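Long-range contacts in exported protein (PDB 4JX0), which is of unknown function but binds magnesium and pairs a BT_3987-like N-terminal domain with a second domain, probably of the F5/F8 type C family: residues A[80-85]-A[149-154]; A[34-39]-A[72-77]; A[26-31]-A[158-163]; A[85-90]-A[105-110]. One frame throughout, in Å; residues are numbered along the deposited sequence.

Contact 1. Residues A[80-85]-A[149-154]; sequences DIKVNL and TMEGSH
K82 lies alongside E151, the two side chains pointing the same way, with CD of K82 3.4 Å from OE1 of E151. Their charged ends stay apart: NZ of K82 is 4.1 Å from OE2 of E151, beyond a salt bridge, so any attraction is loose. The two backbones run antiparallel. E151 N donates to K82 O, V83 and M150 form a non-hydrogen-bonded pair, and N84 and T149 form a hydrogen-bonded one. N84 O is gripped twice by T149. The amide N of T149 reaches it at 2.8 Å, nearly head-on to the carbonyl, while OG1, set between its own backbone N and carbonyl carbon (chi1 67°), donates at 3.0 Å from above the carbonyl plane. On the face of V83 and M150, CG2 of I81 touches SE of the selenomethionine M150 at 4.0 Å. Past the end of strand 142-150 the chain turns, and the H154 ring comes back with I81 CG1 over one face. ND1 of H154 bonds to E79; a water lies 2.9 Å from NE2 of H154, accepts from G152 N and weakly from K82 N, and so links the turn, weakly, to the strand. This is a pair of neighbouring antiparallel strands, 81-87 and 142-150, with V83 facing inward onto V71 and V126, consistent with the immunoglobulin-like fold of the E-set clan.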
# COMPACT_ATOMS: atom_id res chain seq x y z
N ASP A 80 -9.72 -34.77 14.20
CA ASP A 80 -9.02 -33.49 13.97
C ASP A 80 -8.01 -33.65 12.84
O ASP A 80 -7.34 -34.67 12.77
CB ASP A 80 -8.29 -33.01 15.25
CG ASP A 80 -9.18 -32.69 16.44
OD1 ASP A 80 -10.42 -32.75 16.30
OD2 ASP A 80 -8.62 -32.37 17.52
N ILE A 81 -7.91 -32.63 11.95
CA ILE A 81 -6.97 -32.62 10.82
C ILE A 81 -5.99 -31.47 11.03
O ILE A 81 -6.42 -30.32 11.01
CB ILE A 81 -7.68 -32.48 9.44
CG1 ILE A 81 -8.83 -33.50 9.25
CG2 ILE A 81 -6.68 -32.60 8.29
CD1 ILE A 81 -9.91 -32.98 8.40
N LYS A 82 -4.70 -31.77 11.21
CA LYS A 82 -3.68 -30.72 11.36
C LYS A 82 -3.25 -30.28 9.98
O LYS A 82 -2.84 -31.12 9.18
CB LYS A 82 -2.47 -31.21 12.18
CG LYS A 82 -2.77 -31.46 13.66
CD LYS A 82 -1.50 -31.77 14.44
CE LYS A 82 -1.70 -31.73 15.94
NZ LYS A 82 -0.41 -31.83 16.68
N VAL A 83 -3.35 -28.97 9.68
CA VAL A 83 -2.98 -28.41 8.38
C VAL A 83 -1.94 -27.31 8.56
O VAL A 83 -1.89 -26.66 9.60
CB VAL A 83 -4.20 -27.88 7.60
CG1 VAL A 83 -5.07 -29.03 7.10
CG2 VAL A 83 -5.03 -26.89 8.42
N ASN A 84 -1.13 -27.09 7.52
CA ASN A 84 -0.11 -26.05 7.54
C ASN A 84 0.30 -25.69 6.13
O ASN A 84 0.00 -26.44 5.20
CB ASN A 84 1.12 -26.52 8.35
CG ASN A 84 1.94 -25.38 8.98
OD1 ASN A 84 1.86 -24.21 8.58
ND2 ASN A 84 2.75 -25.71 9.97
N LEU A 85 0.98 -24.54 5.96
CA LEU A 85 1.51 -24.12 4.66
C LEU A 85 3.01 -24.36 4.61
O LEU A 85 3.67 -24.39 5.65
CB LEU A 85 1.25 -22.64 4.41
CG LEU A 85 -0.17 -22.26 4.07
CD1 LEU A 85 -0.39 -20.79 4.30
CD2 LEU A 85 -0.53 -22.64 2.64
N THR A 149 -0.56 -28.32 3.16
CA THR A 149 -0.14 -29.67 3.53
C THR A 149 -0.95 -30.19 4.70
O THR A 149 -1.54 -29.41 5.43
CB THR A 149 1.36 -29.68 3.90
OG1 THR A 149 1.57 -28.94 5.11
CG2 THR A 149 2.25 -29.13 2.80
N MSE A 150 -0.96 -31.52 4.88
CA MSE A 150 -1.61 -32.22 6.00
C MSE A 150 -0.53 -32.95 6.77
O MSE A 150 0.36 -33.54 6.14
CB MSE A 150 -2.66 -33.20 5.51
CG MSE A 150 -3.95 -32.54 5.10
SE MSE A 150 -5.33 -33.87 4.75
CE MSE A 150 -4.42 -35.01 3.46
N GLU A 151 -0.60 -32.94 8.11
CA GLU A 151 0.44 -33.58 8.92
C GLU A 151 0.41 -35.12 8.81
O GLU A 151 1.36 -35.72 8.31
CB GLU A 151 0.34 -33.14 10.39
CG GLU A 151 1.53 -33.53 11.24
CD GLU A 151 1.37 -33.13 12.69
OE1 GLU A 151 1.52 -31.92 12.99
OE2 GLU A 151 1.08 -34.02 13.53
N GLY A 152 -0.68 -35.72 9.27
CA GLY A 152 -0.80 -37.17 9.29
C GLY A 152 -1.40 -37.77 8.05
O GLY A 152 -1.46 -37.12 6.99
N SER A 153 -1.82 -39.03 8.18
CA SER A 153 -2.51 -39.79 7.16
C SER A 153 -3.92 -40.04 7.68
O SER A 153 -4.09 -40.62 8.76
CB SER A 153 -1.78 -41.10 6.86
OG SER A 153 -2.26 -41.72 5.68
N HIS A 154 -4.93 -39.51 6.96
CA HIS A 154 -6.34 -39.62 7.31
C HIS A 154 -7.05 -40.38 6.20
O HIS A 154 -6.74 -40.15 5.03
CB HIS A 154 -6.92 -38.21 7.50
CG HIS A 154 -6.36 -37.48 8.68
ND1 HIS A 154 -6.72 -37.82 9.96
CD2 HIS A 154 -5.51 -36.43 8.73
CE1 HIS A 154 -6.09 -36.97 10.76
NE2 HIS A 154 -5.34 -36.12 10.06
O HOH W 1 -3.01 -34.76 11.14

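Contact 2. Residues A[34-39]-A[72-77]; sequences FTDLVY and KVTKPY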
# COMPACT_ATOMS: atom_id res chain seq x y z
N PHE A 34 -16.40 -40.08 -2.68
CA PHE A 34 -15.93 -40.89 -1.56
C PHE A 34 -14.63 -40.35 -0.92
O PHE A 34 -13.98 -41.07 -0.16
CB PHE A 34 -15.73 -42.32 -2.05
CG PHE A 34 -17.00 -42.84 -2.67
CD1 PHE A 34 -18.09 -43.19 -1.88
CD2 PHE A 34 -17.17 -42.84 -4.05
CE1 PHE A 34 -19.28 -43.63 -2.45
CE2 PHE A 34 -18.37 -43.28 -4.62
CZ PHE A 34 -19.41 -43.68 -3.82
N THR A 35 -14.27 -39.08 -1.21
CA THR A 35 -13.10 -38.43 -0.63
C THR A 35 -13.45 -37.01 -0.25
O THR A 35 -13.81 -36.23 -1.14
CB THR A 35 -11.93 -38.41 -1.63
OG1 THR A 35 -11.73 -39.71 -2.16
CG2 THR A 35 -10.63 -37.93 -1.00
N ASP A 36 -13.36 -36.67 1.05
CA ASP A 36 -13.58 -35.30 1.51
C ASP A 36 -12.34 -34.53 1.11
O ASP A 36 -11.24 -35.07 1.19
CB ASP A 36 -13.83 -35.23 3.03
CG ASP A 36 -15.12 -35.89 3.47
OD1 ASP A 36 -16.10 -35.89 2.68
OD2 ASP A 36 -15.16 -36.43 4.60
N LEU A 37 -12.50 -33.31 0.60
CA LEU A 37 -11.35 -32.54 0.14
C LEU A 37 -11.03 -31.40 1.08
O LEU A 37 -11.94 -30.77 1.60
CB LEU A 37 -11.61 -31.98 -1.27
CG LEU A 37 -11.97 -33.01 -2.34
CD1 LEU A 37 -12.45 -32.33 -3.59
CD2 LEU A 37 -10.81 -33.92 -2.64
N VAL A 38 -9.72 -31.16 1.31
CA VAL A 38 -9.21 -30.05 2.13
C VAL A 38 -8.57 -29.07 1.14
O VAL A 38 -7.78 -29.47 0.30
CB VAL A 38 -8.22 -30.52 3.22
CG1 VAL A 38 -7.78 -29.36 4.10
CG2 VAL A 38 -8.84 -31.62 4.07
N TYR A 39 -8.95 -27.79 1.21
CA TYR A 39 -8.44 -26.81 0.25
C TYR A 39 -8.41 -25.41 0.83
O TYR A 39 -8.89 -25.18 1.94
CB TYR A 39 -9.32 -26.86 -1.03
CG TYR A 39 -10.77 -26.49 -0.81
CD1 TYR A 39 -11.67 -27.39 -0.27
CD2 TYR A 39 -11.25 -25.25 -1.21
CE1 TYR A 39 -13.00 -27.05 -0.06
CE2 TYR A 39 -12.59 -24.91 -1.03
CZ TYR A 39 -13.47 -25.82 -0.47
OH TYR A 39 -14.79 -25.49 -0.27
N LYS A 72 -10.55 -24.74 4.11
CA LYS A 72 -11.86 -25.38 4.16
C LYS A 72 -11.77 -26.90 3.96
O LYS A 72 -10.83 -27.39 3.34
CB LYS A 72 -12.77 -24.77 3.07
CG LYS A 72 -13.02 -23.28 3.20
CD LYS A 72 -13.76 -22.68 2.00
CE LYS A 72 -15.24 -22.96 2.01
NZ LYS A 72 -15.93 -22.33 0.85
N VAL A 73 -12.78 -27.63 4.46
CA VAL A 73 -12.97 -29.07 4.26
C VAL A 73 -14.40 -29.20 3.71
O VAL A 73 -15.29 -28.45 4.14
CB VAL A 73 -12.69 -29.95 5.50
CG1 VAL A 73 -13.62 -29.63 6.65
CG2 VAL A 73 -12.74 -31.44 5.16
N THR A 74 -14.62 -30.07 2.72
CA THR A 74 -15.92 -30.16 2.04
C THR A 74 -17.07 -30.68 2.92
O THR A 74 -18.22 -30.33 2.66
CB THR A 74 -15.79 -31.03 0.79
OG1 THR A 74 -15.20 -32.27 1.15
CG2 THR A 74 -14.96 -30.35 -0.28
N LYS A 75 -16.78 -31.50 3.93
CA LYS A 75 -17.78 -32.10 4.81
C LYS A 75 -17.18 -32.28 6.20
O LYS A 75 -15.97 -32.50 6.28
CB LYS A 75 -18.20 -33.46 4.20
CG LYS A 75 -19.37 -34.15 4.87
CD LYS A 75 -20.07 -35.19 3.97
CE LYS A 75 -19.14 -36.19 3.31
NZ LYS A 75 -19.87 -37.39 2.82
N PRO A 76 -17.93 -32.21 7.32
CA PRO A 76 -17.29 -32.39 8.63
C PRO A 76 -16.66 -33.78 8.74
O PRO A 76 -17.27 -34.76 8.31
CB PRO A 76 -18.43 -32.20 9.62
CG PRO A 76 -19.46 -31.44 8.87
CD PRO A 76 -19.37 -31.95 7.48
N TYR A 77 -15.42 -33.83 9.24
CA TYR A 77 -14.64 -35.07 9.33
C TYR A 77 -14.66 -35.62 10.78
O TYR A 77 -14.74 -34.85 11.74
CB TYR A 77 -13.21 -34.79 8.84
CG TYR A 77 -12.42 -36.03 8.50
CD1 TYR A 77 -12.74 -36.80 7.39
CD2 TYR A 77 -11.29 -36.37 9.23
CE1 TYR A 77 -12.01 -37.94 7.07
CE2 TYR A 77 -10.54 -37.50 8.91
CZ TYR A 77 -10.90 -38.28 7.82
OH TYR A 77 -10.18 -39.41 7.56
O HOH W 2 -17.79 -38.65 1.66
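L37 and T74 hold each other by two hydrogen bonds: L37 N donates to T74 OG1 at 2.9 Å, and T74 N to L37 O at 3.0 Å. The hydroxyl is brought there by chi1 of 53°, which sets OG1 between the backbone N and carbonyl carbon of T74. It takes the part a backbone carbonyl would play had the strand gone on; the carbonyl O of T74 itself turns elsewhere, to K19. Two residues along, beyond the non-hydrogen-bonded V38/V73 pair, Y39 and K72 make a hydrogen-bonded antiparallel pair: Y39 N donates to K72 O, and K72 N returns a bond of 2.8 Å to Y39 O.

Around this frame the side chains close in. CB of K72 sits over one face of the Y39 ring, 4.0 Å from its centroid, a CH-pi contact displaced toward the rim. Farther out, CE of K72 passes 3.4 Å from OH of Y39, whose hydrogen bond goes to E22. On the other face of the sheet V38 and V73 meet through their CG2 atoms. D36 crosses K75 at about a right angle; OD1 of D36 is 4.1 Å from K75 NZ, too far for a salt bridge, and a water accepts from that NZ while donating weakly to OD1. OD2 of D36 lies in plane at the edge of the Y77 ring, 3.7 Å from CD1, the carboxylate and ring planes 86° apart. Y77 OH bonds to E155 O. The arrangement is an antiparallel strand pair, 36-41 with 66-73, extended by T74 through its amide and its hydroxyl, within the beta fold of the BT_3987-like domain.

Contact 3. Residues A[26-31]-A[158-163]; sequences REQLGI and AIARTR
A160, just past the short strand 157-159, brings its CB to 3.7 Å from OE1 of Q28, the glutamine that reaches out from helix 23-31. The backbone N of A160 is taken up by V38 on the adjoining strand. R161 carries most of the contact. Its backbone N donates to OE1 of Q28 at 3.0 Å, with an N-H...O angle of 139°; the donor is tilted modestly from the amide plane. The glutamine chain is extended beyond CG (chi2 -161°), which carries CD and the amide away from the helix to meet it. From there the R161 side chain runs obliquely across the end of Q28: CD of R161 passes 3.5 Å from NE2 of Q28, and the amide and guanidinium planes lie within 11° of each other. Extended from CG to NE, R161 then carries its guanidinium on to I31, whose CD1 is 3.5 Å from NH1. This is an apolar tip against a charged group, and I31 adds only a small share of the buried surface.

T162 comes next, with OG1 4.0 Å from Q28 OE1; that hydroxyl instead bonds to D24, earlier on the same helix. R163 points back toward the helix and forms a salt bridge with D24, with a cation-pi contact to Y42. Q28 also packs on L37 of strand 36-41. The whole is a helix laid against the exit of an edge strand: helix 23-31 beside 157-159, the outermost strand on this side of the sheet and parallel to its neighbour 36-41, with one glutamine taking up the backbone N-H of R161 just past the strand.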
# COMPACT_ATOMS: atom_id res chain seq x y z
N ARG A 26 -16.47 -28.67 -6.66
CA ARG A 26 -17.78 -29.33 -6.80
C ARG A 26 -17.69 -30.40 -7.91
O ARG A 26 -18.34 -31.44 -7.80
CB ARG A 26 -18.90 -28.32 -7.12
CG ARG A 26 -20.31 -28.91 -7.03
CD ARG A 26 -21.41 -28.02 -7.61
NE ARG A 26 -22.17 -27.32 -6.56
CZ ARG A 26 -21.90 -26.11 -6.07
NH1 ARG A 26 -20.86 -25.41 -6.52
NH2 ARG A 26 -22.67 -25.60 -5.12
N GLU A 27 -16.88 -30.15 -8.97
CA GLU A 27 -16.64 -31.11 -10.05
C GLU A 27 -15.86 -32.31 -9.52
O GLU A 27 -16.19 -33.43 -9.87
CB GLU A 27 -15.89 -30.47 -11.23
CG GLU A 27 -16.77 -29.60 -12.12
CD GLU A 27 -16.04 -28.84 -13.21
OE1 GLU A 27 -14.86 -29.17 -13.48
OE2 GLU A 27 -16.65 -27.93 -13.81
N GLN A 28 -14.82 -32.08 -8.67
CA GLN A 28 -14.04 -33.16 -8.05
C GLN A 28 -14.91 -34.03 -7.16
O GLN A 28 -14.71 -35.25 -7.12
CB GLN A 28 -12.88 -32.62 -7.20
CG GLN A 28 -11.61 -32.26 -7.96
CD GLN A 28 -10.43 -32.20 -7.02
OE1 GLN A 28 -9.88 -31.12 -6.74
NE2 GLN A 28 -10.01 -33.36 -6.51
N LEU A 29 -15.83 -33.41 -6.40
CA LEU A 29 -16.74 -34.15 -5.53
C LEU A 29 -17.71 -35.00 -6.37
O LEU A 29 -18.15 -36.05 -5.91
CB LEU A 29 -17.54 -33.21 -4.61
CG LEU A 29 -16.76 -32.54 -3.49
CD1 LEU A 29 -17.55 -31.40 -2.91
CD2 LEU A 29 -16.38 -33.54 -2.39
N GLY A 30 -18.06 -34.54 -7.56
CA GLY A 30 -18.92 -35.26 -8.48
C GLY A 30 -18.26 -36.50 -9.05
O GLY A 30 -18.88 -37.56 -9.08
N ILE A 31 -16.99 -36.38 -9.50
CA ILE A 31 -16.27 -37.52 -10.08
C ILE A 31 -15.86 -38.53 -9.00
O ILE A 31 -15.75 -39.72 -9.31
CB ILE A 31 -15.05 -37.11 -10.96
CG1 ILE A 31 -13.95 -36.41 -10.18
CG2 ILE A 31 -15.51 -36.24 -12.14
CD1 ILE A 31 -12.58 -36.53 -10.80
N ALA A 158 -8.21 -35.93 1.40
CA ALA A 158 -7.08 -35.50 0.59
C ALA A 158 -7.08 -34.00 0.34
O ALA A 158 -8.12 -33.35 0.47
CB ALA A 158 -7.12 -36.23 -0.74
N ILE A 159 -5.92 -33.45 -0.03
CA ILE A 159 -5.82 -32.05 -0.41
C ILE A 159 -6.35 -31.98 -1.85
O ILE A 159 -5.97 -32.82 -2.66
CB ILE A 159 -4.38 -31.49 -0.26
CG1 ILE A 159 -3.97 -31.44 1.23
CG2 ILE A 159 -4.27 -30.09 -0.89
CD1 ILE A 159 -2.52 -31.64 1.44
N ALA A 160 -7.25 -31.01 -2.15
CA ALA A 160 -7.84 -30.89 -3.49
C ALA A 160 -6.77 -30.66 -4.57
O ALA A 160 -5.71 -30.10 -4.29
CB ALA A 160 -8.85 -29.76 -3.51
N ARG A 161 -7.05 -31.12 -5.80
CA ARG A 161 -6.12 -30.98 -6.93
C ARG A 161 -5.84 -29.49 -7.17
O ARG A 161 -4.68 -29.06 -7.14
CB ARG A 161 -6.70 -31.67 -8.19
CG ARG A 161 -6.71 -33.19 -8.07
CD ARG A 161 -7.65 -33.89 -9.04
NE ARG A 161 -7.69 -35.33 -8.78
CZ ARG A 161 -8.42 -36.21 -9.47
NH1 ARG A 161 -9.19 -35.81 -10.48
NH2 ARG A 161 -8.39 -37.50 -9.15
N THR A 162 -6.92 -28.71 -7.33
CA THR A 162 -6.90 -27.26 -7.49
C THR A 162 -7.11 -26.60 -6.12
O THR A 162 -7.44 -27.30 -5.17
CB THR A 162 -8.00 -26.86 -8.46
OG1 THR A 162 -9.23 -27.39 -7.97
CG2 THR A 162 -7.75 -27.39 -9.86
N ARG A 163 -6.92 -25.27 -6.02
CA ARG A 163 -7.10 -24.49 -4.78
C ARG A 163 -6.25 -25.05 -3.59
O ARG A 163 -6.71 -25.03 -2.45
CB ARG A 163 -8.59 -24.39 -4.38
CG ARG A 163 -9.40 -23.61 -5.40
CD ARG A 163 -10.85 -23.42 -5.02
NE ARG A 163 -11.52 -22.44 -5.88
CZ ARG A 163 -11.43 -21.12 -5.77
NH1 ARG A 163 -10.70 -20.58 -4.80
NH2 ARG A 163 -12.08 -20.33 -6.61

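Contact 4. Residues A[85-90]-A[105-110]; sequences LMKEDK and FPSENC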
# COMPACT_ATOMS: atom_id res chain seq x y z
N LEU A 85 0.98 -24.54 5.96
CA LEU A 85 1.51 -24.12 4.66
C LEU A 85 3.01 -24.36 4.61
O LEU A 85 3.67 -24.39 5.65
CB LEU A 85 1.25 -22.64 4.41
CG LEU A 85 -0.17 -22.26 4.07
CD1 LEU A 85 -0.39 -20.79 4.30
CD2 LEU A 85 -0.53 -22.64 2.64
N MSE A 86 3.55 -24.49 3.41
CA MSE A 86 4.99 -24.63 3.25
C MSE A 86 5.42 -23.90 2.01
O MSE A 86 4.63 -23.72 1.09
CB MSE A 86 5.42 -26.11 3.22
CG MSE A 86 5.05 -26.85 1.96
SE MSE A 86 6.03 -28.50 1.89
CE MSE A 86 7.76 -27.81 1.19
N LYS A 87 6.67 -23.45 2.00
CA LYS A 87 7.23 -22.71 0.89
C LYS A 87 7.73 -23.68 -0.15
O LYS A 87 8.73 -24.35 0.07
CB LYS A 87 8.36 -21.79 1.39
CG LYS A 87 8.96 -20.88 0.33
CD LYS A 87 9.92 -19.90 0.99
CE LYS A 87 10.92 -19.30 0.03
NZ LYS A 87 10.28 -18.46 -1.02
N GLU A 88 7.01 -23.79 -1.28
CA GLU A 88 7.40 -24.64 -2.39
C GLU A 88 7.75 -23.72 -3.55
O GLU A 88 6.87 -23.29 -4.30
CB GLU A 88 6.29 -25.65 -2.73
CG GLU A 88 6.70 -26.70 -3.76
CD GLU A 88 7.84 -27.61 -3.33
OE1 GLU A 88 7.60 -28.54 -2.54
OE2 GLU A 88 8.99 -27.37 -3.79
N ASP A 89 9.05 -23.39 -3.67
CA ASP A 89 9.57 -22.48 -4.70
C ASP A 89 9.43 -23.02 -6.13
O ASP A 89 9.38 -22.22 -7.07
CB ASP A 89 11.05 -22.16 -4.42
CG ASP A 89 11.29 -21.38 -3.14
OD1 ASP A 89 10.52 -20.43 -2.87
OD2 ASP A 89 12.26 -21.70 -2.42
N LYS A 90 9.34 -24.36 -6.31
CA LYS A 90 9.19 -25.00 -7.62
C LYS A 90 7.94 -24.48 -8.38
O LYS A 90 7.96 -24.42 -9.61
CB LYS A 90 9.10 -26.53 -7.48
CG LYS A 90 10.39 -27.20 -6.99
CD LYS A 90 10.20 -28.69 -6.67
CE LYS A 90 11.37 -29.28 -5.92
NZ LYS A 90 11.18 -30.72 -5.59
N PHE A 105 11.64 -14.74 -2.49
CA PHE A 105 11.63 -14.18 -1.14
C PHE A 105 12.35 -15.18 -0.23
O PHE A 105 11.96 -16.35 -0.24
CB PHE A 105 10.20 -13.94 -0.66
CG PHE A 105 10.10 -13.30 0.70
CD1 PHE A 105 10.22 -11.93 0.84
CD2 PHE A 105 9.90 -14.08 1.83
CE1 PHE A 105 10.14 -11.34 2.10
CE2 PHE A 105 9.80 -13.49 3.09
CZ PHE A 105 9.92 -12.12 3.22
N PRO A 106 13.44 -14.81 0.48
CA PRO A 106 14.16 -15.81 1.29
C PRO A 106 13.27 -16.61 2.26
O PRO A 106 12.39 -16.04 2.89
CB PRO A 106 15.20 -14.98 2.06
CG PRO A 106 14.88 -13.56 1.78
CD PRO A 106 14.08 -13.49 0.55
N SER A 107 13.51 -17.93 2.35
CA SER A 107 12.76 -18.84 3.22
C SER A 107 12.94 -18.51 4.70
O SER A 107 12.00 -18.66 5.47
CB SER A 107 13.20 -20.29 2.99
OG SER A 107 13.16 -20.64 1.61
N GLU A 108 14.15 -18.08 5.08
CA GLU A 108 14.46 -17.70 6.47
C GLU A 108 13.57 -16.54 6.97
O GLU A 108 13.27 -16.48 8.16
CB GLU A 108 15.96 -17.34 6.65
CG GLU A 108 16.51 -16.23 5.76
CD GLU A 108 17.28 -16.68 4.54
OE1 GLU A 108 16.79 -17.59 3.83
OE2 GLU A 108 18.36 -16.11 4.28
N ASN A 109 13.11 -15.66 6.06
CA ASN A 109 12.24 -14.54 6.41
C ASN A 109 10.73 -14.95 6.52
O ASN A 109 9.92 -14.09 6.83
CB ASN A 109 12.43 -13.40 5.39
CG ASN A 109 13.81 -12.78 5.48
OD1 ASN A 109 14.77 -13.25 4.89
ND2 ASN A 109 13.97 -11.77 6.32
N CYS A 110 10.36 -16.24 6.30
CA CYS A 110 8.98 -16.75 6.45
C CYS A 110 8.84 -17.52 7.76
O CYS A 110 9.74 -18.29 8.11
CB CYS A 110 8.59 -17.67 5.28
SG CYS A 110 8.68 -16.88 3.66
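K87 sends its ammonium to the backbone of F105: NZ donates to F105 O at 2.8 Å, lying in the carbonyl plane with a C=O...N angle of 155°. The same NZ is held from its own side of the contact by D89, in a salt bridge of 2.7 Å to OD1 that uses the syn lone pair of that oxygen. The lysine chain is straight as far as CE and bends only at chi4 (64°), which places NZ between these two acceptors. Along the way its methylenes run past S107, with CD of K87 3.9 Å from CB of S107, and CD lies 4.2 Å from SG of C110.

Behind this first shell the 105-110 loop is held by its own turn: C110 N bonds to S107 O at 3.0 Å, and N109 N reaches P106 O. F105 is anchored by backbone bonding to V143, and its ring packs on L130 and L136, while N109 bonds to K131. On the lysine side E88 forms a salt bridge to K147. The contact therefore joins the end of strand 81-87 to the loop between helix 96-99 and strand 110-117, with M144 of strand 142-150 and F112 of strand 110-117 both touching K87.

How the contacts relate
Contacts 1 and 2 are partly buried strand pairings, built on regular backbone bonds with valines facing inward; CG1 of V83 meets CG1 of V38, so the two pack against each other in the domain interior. Contacts 3 and 4 lie at the surface, and each depends on a single long polar side chain reaching a backbone atom: Q28 accepting from an amide, K87 donating to a carbonyl. Strand 81-87 serves both contact 1 and contact 4, which share L85. Contact 3 is tied to contact 2 by a probable hydrogen bond between V38 N and A158 O. All four reach the same mixed sheet, with contacts 2 and 4 about 26 Å apart between centres.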